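Side-chain contacts in uncharacterized protein (Parabacteroides distasonis, PDB 3LM3), which is of unknown function but is probably a glycoside hydrolase or carbohydrate deacetylase: residues 54-59 against 89-94; 93-98 against 104-109. One frame throughout, in Å; residues are numbered along the deposited sequence.

Interaction 1: residues 54-59 against 89-94; sequences EGVRAL and REIRDY
Glu54 OE1 is gripped twice, though weakly, by Arg57, the residue whose aliphatic stem lies against the ring of Tyr94. Arg57 NE stands 3.3 Å from Glu54 OE1 in a salt bridge with a fairly straight N-H (160°), and NH2 adds a longer, weak bond to the same oxygen, which meets the guanidinium in its plane, at the edge. Glu54 has more than one conformation, so the grip is probably not permanent; in this one the other carboxylate oxygen, OE2, forms a salt bridge with Lys296. The charged end of Arg57 is thus turned away from helix 86-102, while its stem stays for packing. Arg57 CB rests over one face of the Tyr94 ring, 4.0 Å from CZ; with CG anti to the backbone N (chi1 177°), the stem runs on past the phenol end, CG 3.9 Å from OH. The guanidinium is turned steeply from the ring, so the two do not stack. Tyrosine suits this partly exposed seam: its flat ring is long enough to bridge two helices. Tyr94 OH even comes within 3.6 Å of Arg57 CA, fitting the phenol against the facing backbone. In the conformer described here, Val56 uses both branches: CG1 lies 4.0 Å from Tyr94 CD2, oblique to the ring, and CG2 lies 4.0 Å from Ile91 CD1. Beta-branched residues suit this buried strip, and Trp74 of strand 73-76 lies against Val56 as well. Were Tyr94 replaced by an alanine, a gap would probably open between the helices, leaving the stem of Arg57 and CG1 of Val56 without their aromatic partner. The axes of the two short segments approach to 10.1 Å at 27°, the near-parallel side-by-side packing of helices outside a parallel alpha/beta fold, consistent with the barrel-like catalytic domains of the family's clan.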
loop_
_atom_site.group_PDB
_atom_site.type_symbol
_atom_site.label_atom_id
_atom_site.label_comp_id
_atom_site.label_asym_id
_atom_site.label_seq_id
_atom_site.Cartn_x
_atom_site.Cartn_y
_atom_site.Cartn_z
ATOM N N GLU A 54 -17.994 -16.525 -11.452
ATOM C CA GLU A 54 -17.133 -16.726 -12.616
ATOM C C GLU A 54 -16.085 -15.638 -12.746
ATOM O O GLU A 54 -14.956 -15.922 -13.153
ATOM C CB GLU A 54 -17.908 -16.857 -13.925
ATOM C CG GLU A 54 -17.028 -16.704 -15.235
ATOM C CD GLU A 54 -15.771 -17.640 -15.349
ATOM O OE1 GLU A 54 -15.337 -18.304 -14.368
ATOM O OE2 GLU A 54 -15.189 -17.686 -16.459
ATOM N N GLY A 55 -16.417 -14.390 -12.417
ATOM C CA GLY A 55 -15.453 -13.323 -12.524
ATOM C C GLY A 55 -14.322 -13.445 -11.526
ATOM O O GLY A 55 -13.157 -13.173 -11.845
ATOM N N VAL A 56 -14.643 -13.833 -10.287
ATOM C CA VAL A 56 -13.672 -13.987 -9.265
ATOM C C VAL A 56 -12.735 -15.176 -9.582
ATOM O O VAL A 56 -11.530 -15.107 -9.453
ATOM C CB VAL A 56 -14.444 -14.129 -7.940
ATOM C CG1 VAL A 56 -13.522 -14.419 -6.832
ATOM C CG2 VAL A 56 -15.264 -12.819 -7.673
ATOM N N ARG A 57 -13.334 -16.279 -9.990
ATOM C CA ARG A 57 -12.583 -17.488 -10.365
ATOM C C ARG A 57 -11.652 -17.192 -11.553
ATOM O O ARG A 57 -10.497 -17.589 -11.567
ATOM C CB ARG A 57 -13.554 -18.609 -10.703
ATOM C CG ARG A 57 -12.871 -19.892 -11.170
ATOM C CD ARG A 57 -13.895 -21.053 -11.285
ATOM N NE ARG A 57 -15.086 -20.635 -12.023
ATOM C CZ ARG A 57 -16.355 -20.999 -11.770
ATOM N NH1 ARG A 57 -16.675 -21.840 -10.776
ATOM N NH2 ARG A 57 -17.337 -20.495 -12.528
ATOM N N ALA A 58 -12.151 -16.462 -12.549
ATOM C CA ALA A 58 -11.328 -16.148 -13.693
ATOM C C ALA A 58 -10.125 -15.304 -13.288
ATOM O O ALA A 58 -9.026 -15.517 -13.780
ATOM C CB ALA A 58 -12.159 -15.404 -14.744
ATOM N N LEU A 59 -10.334 -14.338 -12.402
ATOM C CA LEU A 59 -9.240 -13.500 -11.973
ATOM C C LEU A 59 -8.201 -14.309 -11.189
ATOM O O LEU A 59 -6.992 -14.120 -11.392
ATOM C CB LEU A 59 -9.808 -12.304 -11.169
ATOM C CG LEU A 59 -8.862 -11.145 -10.947
ATOM C CD1 LEU A 59 -8.381 -10.547 -12.264
ATOM C CD2 LEU A 59 -9.619 -10.075 -10.102
ATOM N N ARG A 89 -22.783 -15.492 -1.599
ATOM C CA ARG A 89 -22.597 -16.795 -0.949
ATOM C C ARG A 89 -21.614 -17.664 -1.754
ATOM O O ARG A 89 -20.693 -18.266 -1.176
ATOM C CB ARG A 89 -23.927 -17.515 -0.755
ATOM C CG ARG A 89 -23.799 -18.847 -0.040
ATOM C CD ARG A 89 -25.155 -19.332 0.481
ATOM N NE ARG A 89 -26.255 -19.007 -0.439
ATOM C CZ ARG A 89 -26.404 -19.543 -1.648
ATOM N NH1 ARG A 89 -25.516 -20.429 -2.100
ATOM N NH2 ARG A 89 -27.437 -19.192 -2.408
ATOM N N GLU A 90 -21.804 -17.709 -3.072
ATOM C CA GLU A 90 -20.933 -18.474 -3.971
ATOM C C GLU A 90 -19.500 -17.972 -3.942
ATOM O O GLU A 90 -18.540 -18.751 -3.932
ATOM C CB GLU A 90 -21.445 -18.438 -5.419
ATOM C CG GLU A 90 -22.733 -19.208 -5.662
ATOM C CD GLU A 90 -23.244 -19.073 -7.101
ATOM O OE1 GLU A 90 -22.966 -18.064 -7.804
ATOM O OE2 GLU A 90 -23.956 -19.981 -7.537
ATOM N N ILE A 91 -19.330 -16.657 -3.928
ATOM C CA ILE A 91 -17.997 -16.084 -3.843
ATOM C C ILE A 91 -17.338 -16.442 -2.516
ATOM O O ILE A 91 -16.151 -16.818 -2.495
ATOM C CB ILE A 91 -18.016 -14.544 -4.062
ATOM C CG1 ILE A 91 -18.324 -14.258 -5.523
ATOM C CG2 ILE A 91 -16.694 -13.937 -3.654
ATOM C CD1 ILE A 91 -18.778 -12.783 -5.770
ATOM N N ARG A 92 -18.052 -16.325 -1.400
ATOM C CA ARG A 92 -17.470 -16.708 -0.129
ATOM C C ARG A 92 -17.054 -18.200 -0.140
ATOM O O ARG A 92 -15.964 -18.545 0.319
ATOM C CB ARG A 92 -18.398 -16.420 1.061
ATOM C CG ARG A 92 -18.546 -14.915 1.389
ATOM C CD ARG A 92 -19.286 -14.660 2.674
ATOM N NE ARG A 92 -20.628 -15.200 2.658
ATOM C CZ ARG A 92 -21.720 -14.544 2.253
ATOM N NH1 ARG A 92 -21.664 -13.297 1.799
ATOM N NH2 ARG A 92 -22.877 -15.153 2.288
ATOM N N ASP A 93 -17.901 -19.081 -0.659
ATOM C CA ASP A 93 -17.592 -20.511 -0.691
ATOM C C ASP A 93 -16.331 -20.752 -1.518
ATOM O O ASP A 93 -15.467 -21.531 -1.119
ATOM C CB ASP A 93 -18.755 -21.341 -1.264
ATOM C CG ASP A 93 -19.957 -21.447 -0.334
ATOM O OD1 ASP A 93 -19.884 -21.103 0.861
ATOM O OD2 ASP A 93 -20.996 -21.912 -0.838
ATOM N N TYR A 94 -16.206 -20.061 -2.645
ATOM C CA TYR A 94 -15.041 -20.225 -3.502
ATOM C C TYR A 94 -13.780 -19.730 -2.815
ATOM O O TYR A 94 -12.720 -20.358 -2.868
ATOM C CB TYR A 94 -15.249 -19.463 -4.819
ATOM C CG TYR A 94 -14.017 -19.422 -5.700
ATOM C CD1 TYR A 94 -13.606 -20.544 -6.389
ATOM C CD2 TYR A 94 -13.245 -18.294 -5.806
ATOM C CE1 TYR A 94 -12.475 -20.523 -7.172
ATOM C CE2 TYR A 94 -12.129 -18.267 -6.591
ATOM C CZ TYR A 94 -11.742 -19.385 -7.261
ATOM O OH TYR A 94 -10.595 -19.369 -8.040
#

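Interaction 2: residues 93-98 against 104-109; sequences DYVVEC and DEVTYF
The strand segment leaves the helix segment obliquely after the turn, with CA atoms 5.9 Å apart at Cys98 and Asp104 and 7.5 Å apart at Val95 and Val106, so the two backbones diverge away from the turn that joins them. Two pairs of buried side chains make the contact. In the wider part, Val95 CG1 meets Val106 CG2 at 3.6 Å, and Val106 CG1 lies a little farther from the same methyl. The branch of Val106 that makes the nearest touch is the one opposite its carbonyl carbon, whereas Val95 uses the branch anti to its backbone N (chi1 164°). Valine is at home in the strand at Val106, and at Val95 its short, apolar side chain lets the helix sit close to the strand. Nearer the turn, Asp104 OD2 lies 3.3 Å from Cys98 CB, a van der Waals contact beside the small thiol residue. Cys98 SG lies to one side, 3.4 Å above the plane of the Tyr94 ring of the same helix and toward its rim. A buried carboxylate needs partners, and Asp104 has them: OD1 accepts from Leu72 N and forms a salt bridge with Arg60, while OD2 accepts from Trp74 NE1. These bonds fix the carboxylate's rotation and probably stabilise its negative charge. Strand 105-108 pairs in parallel with strand 73-76, and Val106 also touches Ile134 and Met137 of helix 120-138, so this methyl contact sits where helix 86-102 and helix 120-138 come together over the sheet.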
loop_
_atom_site.group_PDB
_atom_site.type_symbol
_atom_site.label_atom_id
_atom_site.label_comp_id
_atom_site.label_asym_id
_atom_site.label_seq_id
_atom_site.Cartn_x
_atom_site.Cartn_y
_atom_site.Cartn_z
ATOM N N ASP A 93 -17.901 -19.081 -0.659
ATOM C CA ASP A 93 -17.592 -20.511 -0.691
ATOM C C ASP A 93 -16.331 -20.752 -1.518
ATOM O O ASP A 93 -15.467 -21.531 -1.119
ATOM C CB ASP A 93 -18.755 -21.341 -1.264
ATOM C CG ASP A 93 -19.957 -21.447 -0.334
ATOM O OD1 ASP A 93 -19.884 -21.103 0.861
ATOM O OD2 ASP A 93 -20.996 -21.912 -0.838
ATOM N N TYR A 94 -16.206 -20.061 -2.645
ATOM C CA TYR A 94 -15.041 -20.225 -3.502
ATOM C C TYR A 94 -13.780 -19.730 -2.815
ATOM O O TYR A 94 -12.720 -20.358 -2.868
ATOM C CB TYR A 94 -15.249 -19.463 -4.819
ATOM C CG TYR A 94 -14.017 -19.422 -5.700
ATOM C CD1 TYR A 94 -13.606 -20.544 -6.389
ATOM C CD2 TYR A 94 -13.245 -18.294 -5.806
ATOM C CE1 TYR A 94 -12.475 -20.523 -7.172
ATOM C CE2 TYR A 94 -12.129 -18.267 -6.591
ATOM C CZ TYR A 94 -11.742 -19.385 -7.261
ATOM O OH TYR A 94 -10.595 -19.369 -8.040
ATOM N N VAL A 95 -13.875 -18.603 -2.141
ATOM C CA VAL A 95 -12.739 -18.068 -1.427
ATOM C C VAL A 95 -12.284 -19.010 -0.289
ATOM O O VAL A 95 -11.086 -19.197 -0.049
ATOM C CB VAL A 95 -13.041 -16.641 -0.907
ATOM C CG1 VAL A 95 -12.041 -16.244 0.128
ATOM C CG2 VAL A 95 -13.031 -15.655 -2.084
ATOM N N VAL A 96 -13.234 -19.658 0.399
ATOM C CA VAL A 96 -12.869 -20.659 1.406
ATOM C C VAL A 96 -12.117 -21.844 0.752
ATOM O O VAL A 96 -11.102 -22.326 1.275
ATOM C CB VAL A 96 -14.080 -21.141 2.184
ATOM C CG1 VAL A 96 -13.696 -22.325 3.103
ATOM C CG2 VAL A 96 -14.681 -19.990 3.029
ATOM N N GLU A 97 -12.603 -22.295 -0.396
ATOM C CA GLU A 97 -11.918 -23.341 -1.181
ATOM C C GLU A 97 -10.506 -22.888 -1.510
ATOM O O GLU A 97 -9.586 -23.683 -1.495
ATOM C CB GLU A 97 -12.692 -23.649 -2.452
ATOM C CG GLU A 97 -14.006 -24.404 -2.229
ATOM C CD GLU A 97 -14.992 -24.416 -3.415
ATOM O OE1 GLU A 97 -14.748 -23.830 -4.483
ATOM O OE2 GLU A 97 -16.074 -25.030 -3.260
ATOM N N CYS A 98 -10.330 -21.611 -1.853
ATOM C CA CYS A 98 -8.985 -21.078 -2.175
ATOM C C CYS A 98 -8.054 -21.021 -0.958
ATOM O O CYS A 98 -6.852 -21.252 -1.061
ATOM C CB CYS A 98 -9.116 -19.679 -2.773
ATOM S SG CYS A 98 -9.798 -19.639 -4.437
ATOM N N ASP A 104 -4.424 -19.099 0.331
ATOM C CA ASP A 104 -4.800 -17.683 0.262
ATOM C C ASP A 104 -5.247 -17.246 1.662
ATOM O O ASP A 104 -5.750 -18.049 2.435
ATOM C CB ASP A 104 -5.935 -17.420 -0.732
ATOM C CG ASP A 104 -5.525 -17.575 -2.191
ATOM O OD1 ASP A 104 -4.304 -17.537 -2.480
ATOM O OD2 ASP A 104 -6.476 -17.705 -3.001
ATOM N N GLU A 105 -5.091 -15.959 1.939
ATOM C CA GLU A 105 -5.573 -15.328 3.160
ATOM C C GLU A 105 -6.997 -14.805 2.907
ATOM O O GLU A 105 -7.330 -14.400 1.792
ATOM C CB GLU A 105 -4.617 -14.180 3.535
ATOM C CG GLU A 105 -4.972 -13.344 4.723
ATOM C CD GLU A 105 -3.859 -12.422 5.137
ATOM O OE1 GLU A 105 -3.275 -11.746 4.270
ATOM O OE2 GLU A 105 -3.546 -12.357 6.349
ATOM N N VAL A 106 -7.811 -14.760 3.959
ATOM C CA VAL A 106 -9.153 -14.215 3.907
ATOM C C VAL A 106 -9.290 -13.215 5.028
ATOM O O VAL A 106 -9.109 -13.554 6.212
ATOM C CB VAL A 106 -10.199 -15.322 4.091
ATOM C CG1 VAL A 106 -11.655 -14.730 3.926
ATOM C CG2 VAL A 106 -9.950 -16.482 3.083
ATOM N N THR A 107 -9.547 -11.963 4.672
ATOM C CA THR A 107 -9.625 -10.946 5.702
ATOM C C THR A 107 -10.569 -9.813 5.362
ATOM O O THR A 107 -11.297 -9.844 4.372
ATOM C CB THR A 107 -8.195 -10.404 6.070
ATOM O OG1 THR A 107 -8.278 -9.754 7.345
ATOM C CG2 THR A 107 -7.642 -9.448 4.974
ATOM N N TYR A 108 -10.647 -8.873 6.295
ATOM C CA TYR A 108 -11.542 -7.713 6.264
ATOM C C TYR A 108 -10.890 -6.561 5.514
ATOM O O TYR A 108 -9.712 -6.236 5.730
ATOM C CB TYR A 108 -11.858 -7.300 7.708
ATOM C CG TYR A 108 -12.929 -6.249 7.896
ATOM C CD1 TYR A 108 -14.074 -6.271 7.149
ATOM C CD2 TYR A 108 -12.794 -5.241 8.851
ATOM C CE1 TYR A 108 -15.080 -5.286 7.319
ATOM C CE2 TYR A 108 -13.802 -4.287 9.038
ATOM C CZ TYR A 108 -14.934 -4.316 8.242
ATOM O OH TYR A 108 -15.988 -3.403 8.301
ATOM N N PHE A 109 -11.684 -5.912 4.660
ATOM C CA PHE A 109 -11.277 -4.756 3.832
ATOM C C PHE A 109 -12.375 -3.708 3.948
ATOM O O PHE A 109 -13.276 -3.653 3.106
ATOM C CB PHE A 109 -11.080 -5.184 2.368
ATOM C CG PHE A 109 -10.245 -4.246 1.544
ATOM C CD1 PHE A 109 -10.397 -2.889 1.613
ATOM C CD2 PHE A 109 -9.305 -4.743 0.666
ATOM C CE1 PHE A 109 -9.606 -2.026 0.831
ATOM C CE2 PHE A 109 -8.519 -3.914 -0.103
ATOM C CZ PHE A 109 -8.666 -2.538 -0.006
#

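From the N terminus, the chain enters helix 53-64, passes through strand 73-76 and reaches helix 86-102, where interaction 1 closes a loop of 29 residues between its segments. A short turn then leads to strand 105-108, and interaction 2 closes a much smaller loop, with five residues between its segments, four of them the last turn of helix 86-102. The two loops follow one another, the second beginning where the first ends, at Asp93 and Tyr94, and neither nests in the other. Helix 86-102 is the common member: interaction 1 joins it to helix 53-64, interaction 2 to the next strand. Arg60 links both neighbourhoods, touching Tyr94 and pairing with Asp104.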